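Local coordinates for protein Two-component response regulator yesN (Fusobacterium nucleatum, PDB 3LSG) that probably binds specific DNA sequences and regulates transcription as part of a two-component system, this chain being its C-terminal AraC-type helix-turn-helix domain, at residues E5-Q8 with N9-E13; L29-S32 with S33-S37; E81-N84 with Y85-K89; S18-T21 with L22-S26. All coordinates share one frame; numbering follows the deposited sequence.

Interaction 1. Residues E5-Q8 with N9-E13; sequences ELIQ and NIIEE
Ile7 and Ile11 lie side by side, one helical turn apart and pointing the same way, and touch through CG2 of Ile7 and CD1 of Ile11 at 3.6 Å. Both share one conformation, but it serves each differently. In Ile7 (chi1 -75°) it puts CG2 anti to the backbone N, facing Ile11; in Ile11 (chi1 -61°) it sends CG1 and CD1 back along the axis over Ile7 O. CG1 of Ile10 makes a similar approach to Leu6 O, at 3.3 Å. Beneath the side chains run four consecutive backbone bonds, from the N-H groups of Asn9, Ile10, Ile11 and Glu12 to the carbonyls of Glu5, Leu6, Ile7 and Gln8. The two in the middle are the straighter, both with an angle of 166° at the hydrogen, and Ile11 N lies 3.1 Å from Ile7 O. Further out, Phe40 of helix 33-44 packs against both Ile7 and Ile11, while Phe20 and Leu25 meet Ile10. Glu12 turns away from this apolar face, its OE1 forming a salt bridge with Lys55 of helix 48-66. The pattern is that of an amphipathic alpha-helix, with isoleucines at i, i+3 and i+4 set into the first helix-turn-helix subdomain of an AraC-type DNA-binding domain.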
loop_
_atom_site.group_PDB
_atom_site.type_symbol
_atom_site.label_atom_id
_atom_site.label_comp_id
_atom_site.label_asym_id
_atom_site.label_seq_id
_atom_site.Cartn_x
_atom_site.Cartn_y
_atom_site.Cartn_z
ATOM N N GLU A 5 2.669 0.665 -23.483
ATOM C CA GLU A 5 2.599 -0.788 -23.590
ATOM C C GLU A 5 3.743 -1.464 -22.832
ATOM O O GLU A 5 3.581 -2.552 -22.273
ATOM C CB GLU A 5 2.571 -1.207 -25.060
ATOM C CG GLU A 5 1.401 -0.599 -25.832
ATOM C CD GLU A 5 1.567 -0.685 -27.343
ATOM O OE1 GLU A 5 2.265 -1.604 -27.823
ATOM O OE2 GLU A 5 0.990 0.173 -28.049
ATOM N N LEU A 6 4.896 -0.806 -22.802
ATOM C CA LEU A 6 6.012 -1.258 -21.984
ATOM C C LEU A 6 5.598 -1.301 -20.517
ATOM O O LEU A 6 5.809 -2.303 -19.829
ATOM C CB LEU A 6 7.213 -0.317 -22.159
ATOM C CG LEU A 6 8.536 -0.969 -22.548
ATOM C CD1 LEU A 6 8.394 -1.799 -23.823
ATOM C CD2 LEU A 6 9.612 0.094 -22.715
ATOM N N ILE A 7 5.029 -0.197 -20.041
ATOM C CA ILE A 7 4.530 -0.100 -18.670
ATOM C C ILE A 7 3.466 -1.155 -18.381
ATOM O O ILE A 7 3.481 -1.794 -17.331
ATOM C CB ILE A 7 3.969 1.310 -18.369
ATOM C CG1 ILE A 7 5.120 2.302 -18.191
ATOM C CG2 ILE A 7 3.109 1.288 -17.107
ATOM C CD1 ILE A 7 4.739 3.748 -18.429
ATOM N N GLN A 8 2.546 -1.342 -19.317
ATOM C CA GLN A 8 1.523 -2.378 -19.175
ATOM C C GLN A 8 2.122 -3.757 -19.005
ATOM O O GLN A 8 1.674 -4.533 -18.166
ATOM C CB GLN A 8 0.564 -2.354 -20.372
ATOM C CG GLN A 8 -0.425 -1.204 -20.308
ATOM C CD GLN A 8 -1.181 -1.003 -21.604
ATOM O OE1 GLN A 8 -0.794 -1.522 -22.647
ATOM N NE2 GLN A 8 -2.264 -0.231 -21.545
ATOM N N ASN A 9 3.148 -4.056 -19.798
ATOM C CA ASN A 9 3.779 -5.371 -19.767
ATOM C C ASN A 9 4.497 -5.642 -18.456
ATOM O O ASN A 9 4.407 -6.731 -17.901
ATOM C CB ASN A 9 4.781 -5.520 -20.921
ATOM C CG ASN A 9 4.105 -5.673 -22.264
ATOM O OD1 ASN A 9 2.876 -5.611 -22.372
ATOM N ND2 ASN A 9 4.908 -5.869 -23.306
ATOM N N ILE A 10 5.242 -4.653 -17.983
ATOM C CA ILE A 10 5.955 -4.796 -16.728
ATOM C C ILE A 10 4.956 -5.090 -15.622
ATOM O O ILE A 10 5.161 -5.988 -14.805
ATOM C CB ILE A 10 6.740 -3.506 -16.377
ATOM C CG1 ILE A 10 7.824 -3.232 -17.415
ATOM C CG2 ILE A 10 7.393 -3.612 -15.003
ATOM C CD1 ILE A 10 8.495 -1.897 -17.180
ATOM N N ILE A 11 3.871 -4.328 -15.589
ATOM C CA ILE A 11 2.876 -4.527 -14.548
ATOM C C ILE A 11 2.202 -5.905 -14.662
ATOM O O ILE A 11 1.951 -6.560 -13.657
ATOM C CB ILE A 11 1.824 -3.401 -14.549
ATOM C CG1 ILE A 11 2.507 -2.056 -14.279
ATOM C CG2 ILE A 11 0.743 -3.691 -13.514
ATOM C CD1 ILE A 11 1.650 -0.846 -14.601
ATOM N N GLU A 12 1.944 -6.356 -15.885
ATOM C CA GLU A 12 1.320 -7.662 -16.074
ATOM C C GLU A 12 2.210 -8.786 -15.541
ATOM O O GLU A 12 1.732 -9.781 -14.971
ATOM C CB GLU A 12 0.994 -7.887 -17.547
ATOM C CG GLU A 12 0.534 -9.299 -17.862
ATOM C CD GLU A 12 -0.686 -9.728 -17.056
ATOM O OE1 GLU A 12 -1.522 -8.862 -16.721
ATOM O OE2 GLU A 12 -0.818 -10.939 -16.772
ATOM N N GLU A 13 3.512 -8.610 -15.721
ATOM C CA GLU A 13 4.497 -9.585 -15.298
ATOM C C GLU A 13 4.716 -9.504 -13.794
ATOM O O GLU A 13 5.034 -10.501 -13.150
ATOM C CB GLU A 13 5.814 -9.316 -16.035
ATOM C CG GLU A 13 6.686 -10.535 -16.241
ATOM C CD GLU A 13 7.714 -10.705 -15.143
ATOM O OE1 GLU A 13 8.514 -9.766 -14.931
ATOM O OE2 GLU A 13 7.729 -11.778 -14.503
#

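Interaction 2. Residues L29-S32 with S33-S37; sequences LDLS and SGYLS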
loop_
_atom_site.group_PDB
_atom_site.type_symbol
_atom_site.label_atom_id
_atom_site.label_comp_id
_atom_site.label_asym_id
_atom_site.label_seq_id
_atom_site.Cartn_x
_atom_site.Cartn_y
_atom_site.Cartn_z
ATOM N N LEU A 29 12.256 1.809 -15.458
ATOM C CA LEU A 29 12.077 2.718 -16.589
ATOM C C LEU A 29 13.122 3.821 -16.633
ATOM O O LEU A 29 13.069 4.687 -17.508
ATOM C CB LEU A 29 10.671 3.334 -16.565
ATOM C CG LEU A 29 9.500 2.357 -16.697
ATOM C CD1 LEU A 29 8.201 3.014 -16.284
ATOM C CD2 LEU A 29 9.413 1.839 -18.123
ATOM N N ASP A 30 14.072 3.792 -15.701
ATOM C CA ASP A 30 15.086 4.856 -15.582
ATOM C C ASP A 30 14.478 6.223 -15.248
ATOM O O ASP A 30 14.991 7.263 -15.668
ATOM C CB ASP A 30 15.943 4.964 -16.850
ATOM C CG ASP A 30 16.639 3.643 -17.204
ATOM O OD1 ASP A 30 17.301 3.053 -16.324
ATOM O OD2 ASP A 30 16.523 3.200 -18.364
ATOM N N LEU A 31 13.398 6.215 -14.479
ATOM C CA LEU A 31 12.710 7.452 -14.103
ATOM C C LEU A 31 12.667 7.604 -12.589
ATOM O O LEU A 31 12.766 6.631 -11.860
ATOM C CB LEU A 31 11.276 7.441 -14.634
ATOM C CG LEU A 31 11.063 7.212 -16.134
ATOM C CD1 LEU A 31 9.580 7.043 -16.431
ATOM C CD2 LEU A 31 11.632 8.379 -16.927
ATOM N N SER A 32 12.497 8.827 -12.114
ATOM C CA SER A 32 12.158 9.031 -10.713
ATOM C C SER A 32 10.694 8.642 -10.463
ATOM O O SER A 32 9.855 8.721 -11.350
ATOM C CB SER A 32 12.356 10.492 -10.332
ATOM O OG SER A 32 11.390 11.289 -11.000
ATOM N N SER A 33 10.393 8.211 -9.247
ATOM C CA SER A 33 9.019 7.912 -8.857
ATOM C C SER A 33 8.121 9.143 -8.988
ATOM O O SER A 33 6.965 9.040 -9.413
ATOM C CB SER A 33 8.992 7.414 -7.414
ATOM O OG SER A 33 9.581 6.134 -7.364
ATOM N N GLY A 34 8.668 10.293 -8.611
ATOM C CA GLY A 34 7.975 11.564 -8.723
ATOM C C GLY A 34 7.518 11.870 -10.133
ATOM O O GLY A 34 6.373 12.239 -10.342
ATOM N N TYR A 35 8.410 11.729 -11.113
ATOM C CA TYR A 35 7.996 11.931 -12.497
ATOM C C TYR A 35 7.087 10.813 -13.025
ATOM O O TYR A 35 6.094 11.082 -13.707
ATOM C CB TYR A 35 9.198 12.128 -13.425
ATOM C CG TYR A 35 8.750 12.252 -14.846
ATOM C CD1 TYR A 35 8.145 13.424 -15.301
ATOM C CD2 TYR A 35 8.867 11.180 -15.728
ATOM C CE1 TYR A 35 7.700 13.531 -16.609
ATOM C CE2 TYR A 35 8.425 11.283 -17.038
ATOM C CZ TYR A 35 7.849 12.460 -17.473
ATOM O OH TYR A 35 7.414 12.560 -18.779
ATOM N N LEU A 36 7.415 9.556 -12.726
ATOM C CA LEU A 36 6.550 8.468 -13.179
ATOM C C LEU A 36 5.121 8.643 -12.665
ATOM O O LEU A 36 4.156 8.418 -13.391
ATOM C CB LEU A 36 7.093 7.110 -12.756
ATOM C CG LEU A 36 6.211 5.919 -13.146
ATOM C CD1 LEU A 36 6.031 5.833 -14.648
ATOM C CD2 LEU A 36 6.799 4.628 -12.589
ATOM N N SER A 37 4.976 9.050 -11.412
ATOM C CA SER A 37 3.633 9.203 -10.851
ATOM C C SER A 37 2.771 10.113 -11.719
ATOM O O SER A 37 1.630 9.784 -12.041
ATOM C CB SER A 37 3.685 9.752 -9.427
ATOM O OG SER A 37 2.385 10.146 -9.016
#
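Leu36 receives two leucines of the preceding loop on one methyl: its CD1 lies 3.9 Å from Leu29 CD1 and 4.2 Å from Leu31 CD1, and both side chains cross that of Leu36 at about a right angle. Leu31 divides its branches, CD1 going to Leu36 while CD2 approaches CD2 of the Tyr35 ring at 4.1 Å, coming in obliquely. Leu36 has CG anti to the backbone N (chi1 178°), which turns it toward Leu29. Ser32 fixes the start of the helix as its N-cap. With chi1 at 68°, OG is placed between the backbone N and the carbonyl carbon and accepts the N-H of Tyr35 at 3.0 Å. Its carbonyl O takes the N-H of Leu36 at 2.9 Å in a nearly straight bond, so one residue engages two successive amides of the first turn. A Schellman motif at Asp30, with positive phi, ends the previous helix. The stretch is the turn of the first helix-turn-helix of the AraC-type domain, and helix 33-44, the second helix of the motif, probably reads DNA as in relatives. Leu36 rests on Leu22 and Leu25 of helix 22-28, Leu29 on Ile7 and Ile10 of helix 2-14, and Ser37 OG bonds Asp82 of the second subunit.

Interaction 3. Residues E81-N84 with Y85-K89; sequences EDVN and YFITK. With PO4 (phosphate ion), chain F.
Asp82 and Tyr85 meet at the N-cap of helix 83-94, CB to CB at 3.8 Å, their side chains crossing at about a right angle. Here the contact is compact. Asp82 OD1 accepts Asn84 N at 2.9 Å, on the anti side of the carboxylate, and more weakly Tyr85 N at 3.3 Å, while its carbonyl O receives Phe86 N in an almost perfectly straight bond (179° at the hydrogen). Ile87 reaches back over the first turn, its CD1 lying 4.2 Å from Val83 CG2. Thr88 OG1 donates to Tyr85 O at 2.7 Å. At the other end, the long side chains of Tyr85 and Lys89 leave the helix and are held through a phosphate rather than by packing on residues 81-84. Lys89 CG lies above one face of the Tyr85 ring, toward its rim. Tyr85 OH donates to phosphate O4, which lies in the ring plane, and Lys89 NZ to O3, both at 2.6 Å. Tyr85 OH and Lys89 NZ of the second subunit also bond this ion, probably acquired from the crystallisation liquor. Helices 71-77 and 83-94 form the second helix-turn-helix of the AraC-type domain, where Phe86 packs on Ile74 and Ala75 of helix 71-77, Met57 and Ala60 of helix 48-66, and Pro98 of helix 98-101.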
loop_
_atom_site.group_PDB
_atom_site.type_symbol
_atom_site.label_atom_id
_atom_site.label_comp_id
_atom_site.label_asym_id
_atom_site.label_seq_id
_atom_site.Cartn_x
_atom_site.Cartn_y
_atom_site.Cartn_z
ATOM N N GLU A 81 0.842 -9.932 0.928
ATOM C CA GLU A 81 1.394 -10.804 1.954
ATOM C C GLU A 81 0.453 -10.936 3.149
ATOM O O GLU A 81 0.554 -11.885 3.921
ATOM C CB GLU A 81 2.827 -10.400 2.377
ATOM C CG GLU A 81 3.202 -8.935 2.215
ATOM C CD GLU A 81 4.704 -8.688 2.449
ATOM O OE1 GLU A 81 5.150 -7.508 2.422
ATOM O OE2 GLU A 81 5.441 -9.679 2.672
ATOM N N ASP A 82 -0.475 -9.991 3.282
ATOM C CA ASP A 82 -1.412 -10.000 4.404
ATOM C C ASP A 82 -2.824 -10.333 3.933
ATOM O O ASP A 82 -3.468 -9.507 3.292
ATOM C CB ASP A 82 -1.389 -8.631 5.102
ATOM C CG ASP A 82 -2.187 -8.607 6.410
ATOM O OD1 ASP A 82 -3.152 -9.384 6.559
ATOM O OD2 ASP A 82 -1.838 -7.803 7.302
ATOM N N VAL A 83 -3.316 -11.529 4.268
ATOM C CA VAL A 83 -4.657 -11.941 3.826
ATOM C C VAL A 83 -5.772 -11.005 4.317
ATOM O O VAL A 83 -6.750 -10.794 3.632
ATOM C CB VAL A 83 -4.982 -13.397 4.232
ATOM C CG1 VAL A 83 -4.917 -13.577 5.746
ATOM C CG2 VAL A 83 -6.348 -13.813 3.714
ATOM N N ASN A 84 -5.635 -10.447 5.513
ATOM C CA ASN A 84 -6.685 -9.560 5.999
ATOM C C ASN A 84 -6.681 -8.210 5.304
ATOM O O ASN A 84 -7.736 -7.626 5.073
ATOM C CB ASN A 84 -6.617 -9.403 7.508
ATOM C CG ASN A 84 -7.046 -10.660 8.219
ATOM O OD1 ASN A 84 -8.053 -11.272 7.853
ATOM N ND2 ASN A 84 -6.283 -11.066 9.219
ATOM N N TYR A 85 -5.495 -7.732 4.946
ATOM C CA TYR A 85 -5.392 -6.503 4.172
ATOM C C TYR A 85 -5.982 -6.727 2.781
ATOM O O TYR A 85 -6.727 -5.903 2.279
ATOM C CB TYR A 85 -3.942 -6.018 4.081
ATOM C CG TYR A 85 -3.829 -4.577 3.605
ATOM C CD1 TYR A 85 -4.367 -3.528 4.355
ATOM C CD2 TYR A 85 -3.193 -4.271 2.410
ATOM C CE1 TYR A 85 -4.270 -2.215 3.924
ATOM C CE2 TYR A 85 -3.079 -2.963 1.968
ATOM C CZ TYR A 85 -3.618 -1.936 2.726
ATOM O OH TYR A 85 -3.498 -0.635 2.276
ATOM N N PHE A 86 -5.635 -7.847 2.161
ATOM C CA PHE A 86 -6.295 -8.278 0.924
ATOM C C PHE A 86 -7.826 -8.239 1.024
ATOM O O PHE A 86 -8.495 -7.702 0.156
ATOM C CB PHE A 86 -5.856 -9.692 0.516
ATOM C CG PHE A 86 -6.780 -10.342 -0.510
ATOM C CD1 PHE A 86 -6.846 -9.860 -1.817
ATOM C CD2 PHE A 86 -7.580 -11.405 -0.162
ATOM C CE1 PHE A 86 -7.701 -10.442 -2.755
ATOM C CE2 PHE A 86 -8.426 -12.004 -1.097
ATOM C CZ PHE A 86 -8.487 -11.524 -2.385
ATOM N N ILE A 87 -8.376 -8.804 2.090
ATOM C CA ILE A 87 -9.827 -8.809 2.267
ATOM C C ILE A 87 -10.394 -7.383 2.357
ATOM O O ILE A 87 -11.430 -7.084 1.757
ATOM C CB ILE A 87 -10.229 -9.639 3.508
ATOM C CG1 ILE A 87 -10.142 -11.145 3.208
ATOM C CG2 ILE A 87 -11.641 -9.285 3.961
ATOM C CD1 ILE A 87 -10.062 -12.005 4.488
ATOM N N THR A 88 -9.703 -6.495 3.078
ATOM C CA THR A 88 -10.160 -5.115 3.188
ATOM C C THR A 88 -10.115 -4.369 1.851
ATOM O O THR A 88 -11.011 -3.569 1.565
ATOM C CB THR A 88 -9.384 -4.299 4.246
ATOM O OG1 THR A 88 -8.051 -4.053 3.782
ATOM C CG2 THR A 88 -9.347 -5.033 5.578
ATOM N N LYS A 89 -9.087 -4.613 1.039
ATOM C CA LYS A 89 -9.016 -3.954 -0.266
ATOM C C LYS A 89 -10.111 -4.502 -1.184
ATOM O O LYS A 89 -10.771 -3.747 -1.891
ATOM C CB LYS A 89 -7.630 -4.131 -0.917
ATOM C CG LYS A 89 -6.502 -3.309 -0.274
ATOM C CD LYS A 89 -6.747 -1.817 -0.463
ATOM C CE LYS A 89 -5.520 -0.991 -0.133
ATOM N NZ LYS A 89 -5.849 0.466 -0.093
HETATM P P PO4 F . -2.208 1.389 -0.134
HETATM O O1 PO4 F . -2.069 1.479 -1.628
HETATM O O2 PO4 F . -1.275 2.356 0.546
HETATM O O3 PO4 F . -3.635 1.725 0.238
HETATM O O4 PO4 F . -1.874 -0.013 0.310
#

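Interaction 4. Residues S18-T21 with L22-S26; sequences SQFT and LSVLS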
loop_
_atom_site.group_PDB
_atom_site.type_symbol
_atom_site.label_atom_id
_atom_site.label_comp_id
_atom_site.label_asym_id
_atom_site.label_seq_id
_atom_site.Cartn_x
_atom_site.Cartn_y
_atom_site.Cartn_z
ATOM N N SER A 18 4.533 -9.208 -4.342
ATOM C CA SER A 18 4.129 -8.339 -3.253
ATOM C C SER A 18 5.132 -7.212 -3.039
ATOM O O SER A 18 4.805 -6.228 -2.390
ATOM C CB SER A 18 3.938 -9.128 -1.957
ATOM O OG SER A 18 5.180 -9.536 -1.422
ATOM N N GLN A 19 6.348 -7.353 -3.577
ATOM C CA GLN A 19 7.365 -6.306 -3.419
ATOM C C GLN A 19 7.365 -5.283 -4.578
ATOM O O GLN A 19 8.166 -4.356 -4.592
ATOM C CB GLN A 19 8.766 -6.914 -3.199
ATOM C CG GLN A 19 8.848 -7.955 -2.048
ATOM C CD GLN A 19 8.279 -7.444 -0.710
ATOM O OE1 GLN A 19 8.713 -6.416 -0.182
ATOM N NE2 GLN A 19 7.306 -8.174 -0.160
ATOM N N PHE A 20 6.453 -5.452 -5.533
ATOM C CA PHE A 20 6.356 -4.566 -6.690
ATOM C C PHE A 20 5.650 -3.262 -6.329
ATOM O O PHE A 20 4.500 -3.279 -5.926
ATOM C CB PHE A 20 5.613 -5.274 -7.826
ATOM C CG PHE A 20 5.461 -4.444 -9.080
ATOM C CD1 PHE A 20 6.561 -4.144 -9.870
ATOM C CD2 PHE A 20 4.216 -3.982 -9.476
ATOM C CE1 PHE A 20 6.425 -3.394 -11.018
ATOM C CE2 PHE A 20 4.069 -3.231 -10.628
ATOM C CZ PHE A 20 5.167 -2.948 -11.407
ATOM N N THR A 21 6.364 -2.141 -6.464
ATOM C CA THR A 21 5.874 -0.828 -6.084
ATOM C C THR A 21 6.151 0.186 -7.190
ATOM O O THR A 21 6.769 -0.131 -8.212
ATOM C CB THR A 21 6.586 -0.324 -4.816
ATOM O OG1 THR A 21 7.982 -0.148 -5.094
ATOM C CG2 THR A 21 6.442 -1.329 -3.685
ATOM N N LEU A 22 5.694 1.412 -6.969
ATOM C CA LEU A 22 5.959 2.521 -7.884
ATOM C C LEU A 22 7.460 2.676 -8.104
ATOM O O LEU A 22 7.908 2.866 -9.232
ATOM C CB LEU A 22 5.356 3.832 -7.340
ATOM C CG LEU A 22 5.655 5.090 -8.171
ATOM C CD1 LEU A 22 5.105 4.936 -9.556
ATOM C CD2 LEU A 22 5.097 6.353 -7.533
ATOM N N SER A 23 8.227 2.558 -7.023
ATOM C CA SER A 23 9.686 2.701 -7.069
ATOM C C SER A 23 10.402 1.613 -7.889
ATOM O O SER A 23 11.395 1.879 -8.574
ATOM C CB SER A 23 10.246 2.751 -5.639
ATOM O OG SER A 23 9.847 3.956 -4.999
ATOM N N VAL A 24 9.901 0.389 -7.816
ATOM C CA VAL A 24 10.456 -0.705 -8.605
ATOM C C VAL A 24 10.186 -0.431 -10.085
ATOM O O VAL A 24 11.073 -0.585 -10.929
ATOM C CB VAL A 24 9.841 -2.058 -8.181
ATOM C CG1 VAL A 24 10.306 -3.188 -9.106
ATOM C CG2 VAL A 24 10.182 -2.373 -6.731
ATOM N N LEU A 25 8.960 -0.015 -10.405
ATOM C CA LEU A 25 8.635 0.345 -11.785
ATOM C C LEU A 25 9.508 1.500 -12.292
ATOM O O LEU A 25 10.075 1.449 -13.384
ATOM C CB LEU A 25 7.158 0.721 -11.919
ATOM C CG LEU A 25 6.680 1.092 -13.326
ATOM C CD1 LEU A 25 7.034 -0.010 -14.351
ATOM C CD2 LEU A 25 5.184 1.334 -13.337
ATOM N N SER A 26 9.626 2.546 -11.495
ATOM C CA SER A 26 10.315 3.734 -11.974
ATOM C C SER A 26 11.778 3.386 -12.264
ATOM O O SER A 26 12.357 3.837 -13.260
ATOM C CB SER A 26 10.158 4.890 -10.967
ATOM O OG SER A 26 11.069 4.750 -9.890
#
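A threonine N-cap opens helix 22-28, and Thr21 provides it with both side chain and backbone. Thr21 OG1 accepts the N-H of Val24 in a weak bond of 3.4 Å, and Thr21 O takes the N-H of Leu25 at 3.1 Å, with a nearly straight 171° at the hydrogen. The cap depends on chi1 of 64°, which sets OG1 between the backbone N and the carbonyl carbon, facing the first turn. Val24 divides its two methyls between the cap and the Phe20 ring. CG2 lies 3.5 Å from Thr21 OG1 and the same distance from the carbonyl O of Gln19, whereas CG1 goes to the ring, 3.9 Å from Phe20 CD1. The Phe20 side chain crosses that of Val24 obliquely, and its far end, CZ, comes within 4.2 Å of Leu25 CB. The ring thereby spans the first turn of the helix from Val24 to Leu25. Farther back in the loop, Gln19 NE2 donates to Ser18 OG at 2.8 Å, from a position in which the hydroxyl is tilted out of the amide plane. Polar groups on the outer side meet the second subunit, where Glu81 bonds Ser23 OG and, weakly, Thr21 OG1. On the inner side Phe20 packs on Ile10, Ile11 and Ser14 of helix 2-14 and on Leu52 of helix 48-66, while Leu22 and Leu25 each touch Leu36 of helix 33-44 and Phe48 of helix 48-66.

How the interactions relate
Interactions 1, 2 and 4 belong to one group of helices, joined by apolar contacts such as Leu29 CD1 to Ile7 CG1 at 3.7 Å and, between interactions 2 and 4, by probable hydrogen bonds, among them Leu31 N to Ser26 O at 2.9 Å. Interaction 1 is mid-helix, whereas the other three are helix starts capped by serine, aspartate and threonine. Interaction 2 is the most superficial; interactions 1, 3 and 4 are partly buried. Interaction 3, which alone includes an ion, is remote from interactions 1 and 2 but touches interaction 4, Glu81 OE1 approaching Gln19 NE2 at 3.4 Å. Interactions 2, 3 and 4 all reach the second subunit, Glu81 and Asp82 meeting its Ser23 and Ser37, in the first turns of helices 22-28 and 33-44.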